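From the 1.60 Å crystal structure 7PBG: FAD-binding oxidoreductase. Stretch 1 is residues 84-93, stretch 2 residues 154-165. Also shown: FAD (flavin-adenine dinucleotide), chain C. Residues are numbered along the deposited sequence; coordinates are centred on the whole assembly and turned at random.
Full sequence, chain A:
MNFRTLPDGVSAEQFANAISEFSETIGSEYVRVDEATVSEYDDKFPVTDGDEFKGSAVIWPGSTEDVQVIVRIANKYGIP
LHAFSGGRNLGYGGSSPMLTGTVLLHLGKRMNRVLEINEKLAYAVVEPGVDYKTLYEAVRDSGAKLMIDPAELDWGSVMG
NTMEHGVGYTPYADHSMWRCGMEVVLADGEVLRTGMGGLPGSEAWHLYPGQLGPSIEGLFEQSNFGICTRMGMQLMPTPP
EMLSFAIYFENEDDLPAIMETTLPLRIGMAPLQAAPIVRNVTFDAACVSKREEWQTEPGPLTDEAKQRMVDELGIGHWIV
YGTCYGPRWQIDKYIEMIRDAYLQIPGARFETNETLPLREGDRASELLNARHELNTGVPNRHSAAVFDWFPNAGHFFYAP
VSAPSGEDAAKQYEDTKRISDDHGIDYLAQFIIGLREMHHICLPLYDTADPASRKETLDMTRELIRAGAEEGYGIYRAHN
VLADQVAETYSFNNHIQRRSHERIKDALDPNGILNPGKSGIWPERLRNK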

# COMPACT_ATOMS: atom_id res chain seq x y z
N PHE A 84 1.15 -22.24 -5.48
CA PHE A 84 2.17 -21.27 -5.91
C PHE A 84 2.00 -21.08 -7.40
O PHE A 84 1.31 -21.86 -8.07
N SER A 85 2.62 -20.03 -7.87
CA SER A 85 2.53 -19.60 -9.27
C SER A 85 3.58 -20.30 -10.12
O SER A 85 3.18 -21.05 -11.04
N GLY A 86 4.85 -19.94 -9.94
CA GLY A 86 5.98 -20.54 -10.65
C GLY A 86 6.67 -21.60 -9.80
O GLY A 86 7.25 -22.54 -10.39
N GLY A 87 6.63 -21.45 -8.48
CA GLY A 87 7.32 -22.38 -7.57
C GLY A 87 8.84 -22.26 -7.61
O GLY A 87 9.53 -23.23 -7.32
N ARG A 88 9.37 -21.12 -8.05
CA ARG A 88 10.82 -20.86 -8.10
C ARG A 88 11.24 -19.91 -6.97
O ARG A 88 12.18 -19.11 -7.20
N ASN A 89 10.69 -20.08 -5.77
CA ASN A 89 11.01 -19.21 -4.61
C ASN A 89 12.36 -19.67 -4.01
O ASN A 89 12.41 -19.94 -2.80
N LEU A 90 13.40 -19.74 -4.84
CA LEU A 90 14.74 -20.18 -4.44
C LEU A 90 15.25 -19.27 -3.33
O LEU A 90 15.13 -18.03 -3.46
N GLY A 91 15.80 -19.90 -2.30
CA GLY A 91 16.35 -19.22 -1.11
C GLY A 91 15.34 -19.07 -0.00
O GLY A 91 15.75 -18.61 1.11
N TYR A 92 14.07 -19.46 -0.27
CA TYR A 92 12.95 -19.31 0.67
C TYR A 92 12.15 -20.61 0.71
O TYR A 92 11.11 -20.64 1.37
N GLY A 93 12.60 -21.65 0.01
CA GLY A 93 11.94 -22.96 0.06
C GLY A 93 11.60 -23.48 -1.33
O GLY A 93 11.11 -24.59 -1.39
N ASP A 154 14.63 -14.07 -14.68
CA ASP A 154 13.49 -13.79 -15.59
C ASP A 154 12.42 -14.88 -15.55
O ASP A 154 11.33 -14.66 -16.12
N TRP A 155 12.67 -15.99 -14.87
CA TRP A 155 11.69 -17.08 -14.65
C TRP A 155 10.80 -16.80 -13.44
O TRP A 155 9.87 -17.63 -13.21
N GLY A 156 11.07 -15.76 -12.67
CA GLY A 156 10.19 -15.35 -11.56
C GLY A 156 8.78 -15.07 -12.06
O GLY A 156 8.62 -14.55 -13.17
N SER A 157 7.77 -15.49 -11.32
CA SER A 157 6.33 -15.20 -11.59
C SER A 157 5.96 -13.77 -11.19
O SER A 157 6.23 -13.33 -10.02
N VAL A 158 5.36 -13.00 -12.10
CA VAL A 158 4.94 -11.61 -11.74
C VAL A 158 4.07 -11.69 -10.50
O VAL A 158 4.33 -10.94 -9.50
N MET A 159 3.15 -12.64 -10.49
CA MET A 159 2.19 -12.81 -9.37
C MET A 159 2.90 -13.39 -8.15
O MET A 159 2.72 -12.88 -6.98
N GLY A 160 3.63 -14.48 -8.36
CA GLY A 160 4.24 -15.21 -7.23
C GLY A 160 5.22 -14.34 -6.47
O GLY A 160 5.23 -14.31 -5.24
N ASN A 161 6.04 -13.57 -7.19
CA ASN A 161 7.02 -12.69 -6.53
C ASN A 161 6.24 -11.68 -5.68
O ASN A 161 6.64 -11.40 -4.54
N THR A 162 5.18 -11.10 -6.24
CA THR A 162 4.34 -10.10 -5.56
C THR A 162 3.85 -10.70 -4.25
O THR A 162 3.84 -9.93 -3.25
N MET A 163 3.36 -11.93 -4.28
CA MET A 163 2.75 -12.56 -3.07
C MET A 163 3.79 -12.74 -1.96
O MET A 163 3.38 -12.94 -0.79
N GLU A 164 5.09 -12.68 -2.27
CA GLU A 164 6.18 -12.73 -1.27
C GLU A 164 6.66 -11.33 -0.88
O GLU A 164 7.67 -11.24 -0.18
N HIS A 165 6.01 -10.25 -1.33
CA HIS A 165 6.53 -8.88 -1.17
C HIS A 165 7.91 -8.84 -1.80
O HIS A 165 8.84 -8.20 -1.25

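The two stretches bury 399 Å² against each other, both sides summed, and FAD contacts both stretches, taking hydrogen bonds from the side chains of Ser-85 and Asn-161. Ser-85 points toward stretch 2 with chi1 -64° (m). This places OG 2.7 Å from FAD N7A, to which it donates a hydrogen bond, while its CB lies 3.2 Å from Ser-157 OG. Ser-157, chi1 165° (t), also points across, but its OG is turned to the helix that begins at the next residue: Gly-160 N donates to Ser-157 OG at 2.8 Å and 169°, an N-terminal cap. Met-159, extended at chi1 and chi2 (t, t) and m at chi3, brings SD to 3.6 Å from Ser-85 OG.

Where the backbones come close, glycine leaves room for the pyrophosphate. A CB on Gly-160 would sit 2.5 Å from FAD O3P, and one on Gly-86 2.9 Å from FAD O1P.

Trp-155 has the largest covered area, 79 Å². With chi1 57° (p) and chi2 56°, its indole meets two side chains, both obliquely: Trp-155 CD1 lies 3.5 Å from Arg-88 CD, and Trp-155 CZ2 lies 4.4 Å from CD1 of Leu-90, whose rotamer is m, t. Arg-88 is m, t, t, then 80° at chi4; its extended chain carries NH1 to water 1 (2.9 Å), which donates to Trp-155 O and FAD O1P. Water 2 accepts from Trp-155 NE1 (2.7 Å) and donates to Arg-88 O (2.8 Å), so both waters bridge the stretches.

The direct hydrogen bond between stretches runs from Asn-89 ND2 to Glu-164 OE2, 3.2 Å and 161°. Asn-89 is t at chi1; Glu-164 has chi1 -82° (m), which sets CG 3.6 Å from FAD C5B, and chi2 -78° (m), which then turns CD and the carboxylate, with OE2 reaching Asn-89 ND2. Asn-161, pointing sideways with chi1 179° (t), instead donates from ND2 to FAD O4' (3.1 Å) and O2 (3.0 Å).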

# COMPACT_ATOMS: atom_id res chain seq x y z
CB PHE A 84 3.58 -21.78 -5.55
CG PHE A 84 3.87 -23.21 -5.91
CD1 PHE A 84 4.25 -23.60 -7.20
CD2 PHE A 84 3.69 -24.20 -4.97
CE1 PHE A 84 4.47 -24.93 -7.50
CE2 PHE A 84 3.89 -25.53 -5.28
CZ PHE A 84 4.29 -25.90 -6.54
CB SER A 85 2.61 -18.11 -9.33
OG SER A 85 1.49 -17.56 -8.68
CB ARG A 88 11.19 -20.39 -9.51
CG ARG A 88 10.84 -21.42 -10.57
CD ARG A 88 11.15 -21.00 -11.98
NE ARG A 88 10.70 -22.02 -12.92
CZ ARG A 88 9.45 -22.20 -13.35
NH1 ARG A 88 8.47 -21.37 -13.00
NH2 ARG A 88 9.18 -23.20 -14.17
CB ASN A 89 9.84 -19.20 -3.65
CG ASN A 89 9.85 -18.02 -2.69
OD1 ASN A 89 10.39 -16.95 -3.01
ND2 ASN A 89 9.24 -18.21 -1.53
CB LEU A 90 15.68 -20.14 -5.64
CG LEU A 90 15.35 -21.14 -6.74
CD1 LEU A 90 16.31 -20.90 -7.87
CD2 LEU A 90 15.40 -22.58 -6.25
CB TYR A 92 12.09 -18.10 0.29
CG TYR A 92 12.86 -16.80 0.36
CD1 TYR A 92 13.16 -16.17 1.57
CD2 TYR A 92 13.13 -16.12 -0.80
CE1 TYR A 92 13.84 -14.95 1.59
CE2 TYR A 92 13.79 -14.91 -0.79
CZ TYR A 92 14.09 -14.29 0.41
OH TYR A 92 14.76 -13.11 0.35
CB ASP A 154 13.94 -13.53 -17.03
CG ASP A 154 14.52 -14.71 -17.78
OD1 ASP A 154 14.11 -15.84 -17.53
OD2 ASP A 154 15.23 -14.45 -18.74
CB TRP A 155 12.43 -18.43 -14.45
CG TRP A 155 13.43 -18.52 -13.35
CD1 TRP A 155 13.27 -18.26 -12.01
CD2 TRP A 155 14.79 -18.99 -13.49
NE1 TRP A 155 14.41 -18.57 -11.32
CE2 TRP A 155 15.38 -18.97 -12.20
CE3 TRP A 155 15.58 -19.40 -14.58
CZ2 TRP A 155 16.69 -19.37 -11.97
CZ3 TRP A 155 16.89 -19.77 -14.35
CH2 TRP A 155 17.43 -19.78 -13.07
CB SER A 157 5.44 -16.20 -10.87
OG SER A 157 4.11 -15.73 -10.84
CB VAL A 158 4.25 -10.94 -12.94
CG1 VAL A 158 3.78 -9.52 -12.62
CG2 VAL A 158 5.13 -10.98 -14.16
CB MET A 159 1.06 -13.73 -9.81
CG MET A 159 0.08 -13.93 -8.73
SD MET A 159 -1.19 -15.14 -9.14
CE MET A 159 -2.06 -14.22 -10.41
CB ASN A 161 7.89 -12.04 -7.61
CG ASN A 161 8.90 -11.11 -7.00
OD1 ASN A 161 8.58 -9.95 -6.67
ND2 ASN A 161 10.11 -11.61 -6.86
CB THR A 162 3.24 -9.56 -6.48
OG1 THR A 162 3.86 -8.94 -7.60
CG2 THR A 162 2.39 -8.53 -5.80
CB MET A 163 2.14 -13.93 -3.36
CG MET A 163 1.22 -13.99 -4.52
SD MET A 163 -0.40 -13.42 -4.14
CE MET A 163 -1.08 -14.61 -2.97
CB GLU A 164 7.37 -13.52 -1.82
CG GLU A 164 7.15 -15.01 -1.67
CD GLU A 164 7.40 -15.49 -0.24
OE1 GLU A 164 6.39 -15.78 0.47
OE2 GLU A 164 8.61 -15.62 0.16
CB HIS A 165 6.55 -8.39 0.31
CG HIS A 165 6.52 -6.88 0.42
ND1 HIS A 165 7.66 -6.10 0.33
CD2 HIS A 165 5.50 -6.02 0.63
CE1 HIS A 165 7.33 -4.82 0.50
NE2 HIS A 165 6.02 -4.76 0.70
PA FAD C . 6.31 -18.61 -6.32
O1A FAD C . 7.29 -19.63 -5.85
O2A FAD C . 5.29 -19.01 -7.36
O5B FAD C . 5.54 -18.06 -5.07
C5B FAD C . 6.20 -17.72 -3.86
C4B FAD C . 5.22 -17.91 -2.73
O4B FAD C . 4.11 -16.98 -2.86
C3B FAD C . 4.54 -19.29 -2.65
O3B FAD C . 5.38 -20.24 -1.99
C2B FAD C . 3.22 -18.96 -1.95
O2B FAD C . 3.44 -18.86 -0.55
C1B FAD C . 2.87 -17.61 -2.57
N9A FAD C . 2.11 -17.68 -3.78
C8A FAD C . 2.60 -17.58 -5.05
N7A FAD C . 1.66 -17.67 -5.95
C5A FAD C . 0.50 -17.89 -5.24
C6A FAD C . -0.83 -18.02 -5.65
N6A FAD C . -1.21 -18.03 -6.93
N1A FAD C . -1.75 -18.21 -4.67
C2A FAD C . -1.35 -18.20 -3.38
N3A FAD C . -0.12 -18.06 -2.89
C4A FAD C . 0.77 -17.91 -3.89
N1 FAD C . 13.54 -12.12 -5.09
C2 FAD C . 13.16 -10.87 -5.25
O2 FAD C . 12.02 -10.48 -4.90
N3 FAD C . 13.94 -9.97 -5.89
C4 FAD C . 15.20 -10.28 -6.32
O4 FAD C . 15.85 -9.43 -6.97
C4X FAD C . 15.66 -11.56 -6.12
N5 FAD C . 16.87 -11.85 -6.52
C5X FAD C . 17.30 -13.14 -6.33
C6 FAD C . 18.58 -13.47 -6.77
C7 FAD C . 19.07 -14.76 -6.66
C7M FAD C . 20.47 -15.08 -7.17
C8 FAD C . 18.24 -15.76 -6.11
C8M FAD C . 18.73 -17.17 -5.98
C9 FAD C . 16.98 -15.43 -5.64
C9A FAD C . 16.47 -14.13 -5.75
N10 FAD C . 15.18 -13.78 -5.34
C10 FAD C . 14.73 -12.48 -5.53
C1' FAD C . 14.23 -14.78 -4.80
C2' FAD C . 13.37 -15.45 -5.89
O2' FAD C . 14.18 -15.81 -7.06
C3' FAD C . 12.22 -14.59 -6.44
O3' FAD C . 11.56 -13.93 -5.39
C4' FAD C . 11.17 -15.35 -7.27
O4' FAD C . 10.50 -14.44 -8.16
C5' FAD C . 10.17 -16.04 -6.39
O5' FAD C . 9.66 -17.24 -6.99
P FAD C . 8.34 -17.23 -7.88
O1P FAD C . 8.35 -18.46 -8.74
O2P FAD C . 8.28 -15.89 -8.54
O3P FAD C . 7.15 -17.33 -6.81
O HOH W 1 8.54 -18.90 -11.47
O HOH W 2 14.30 -18.09 -8.64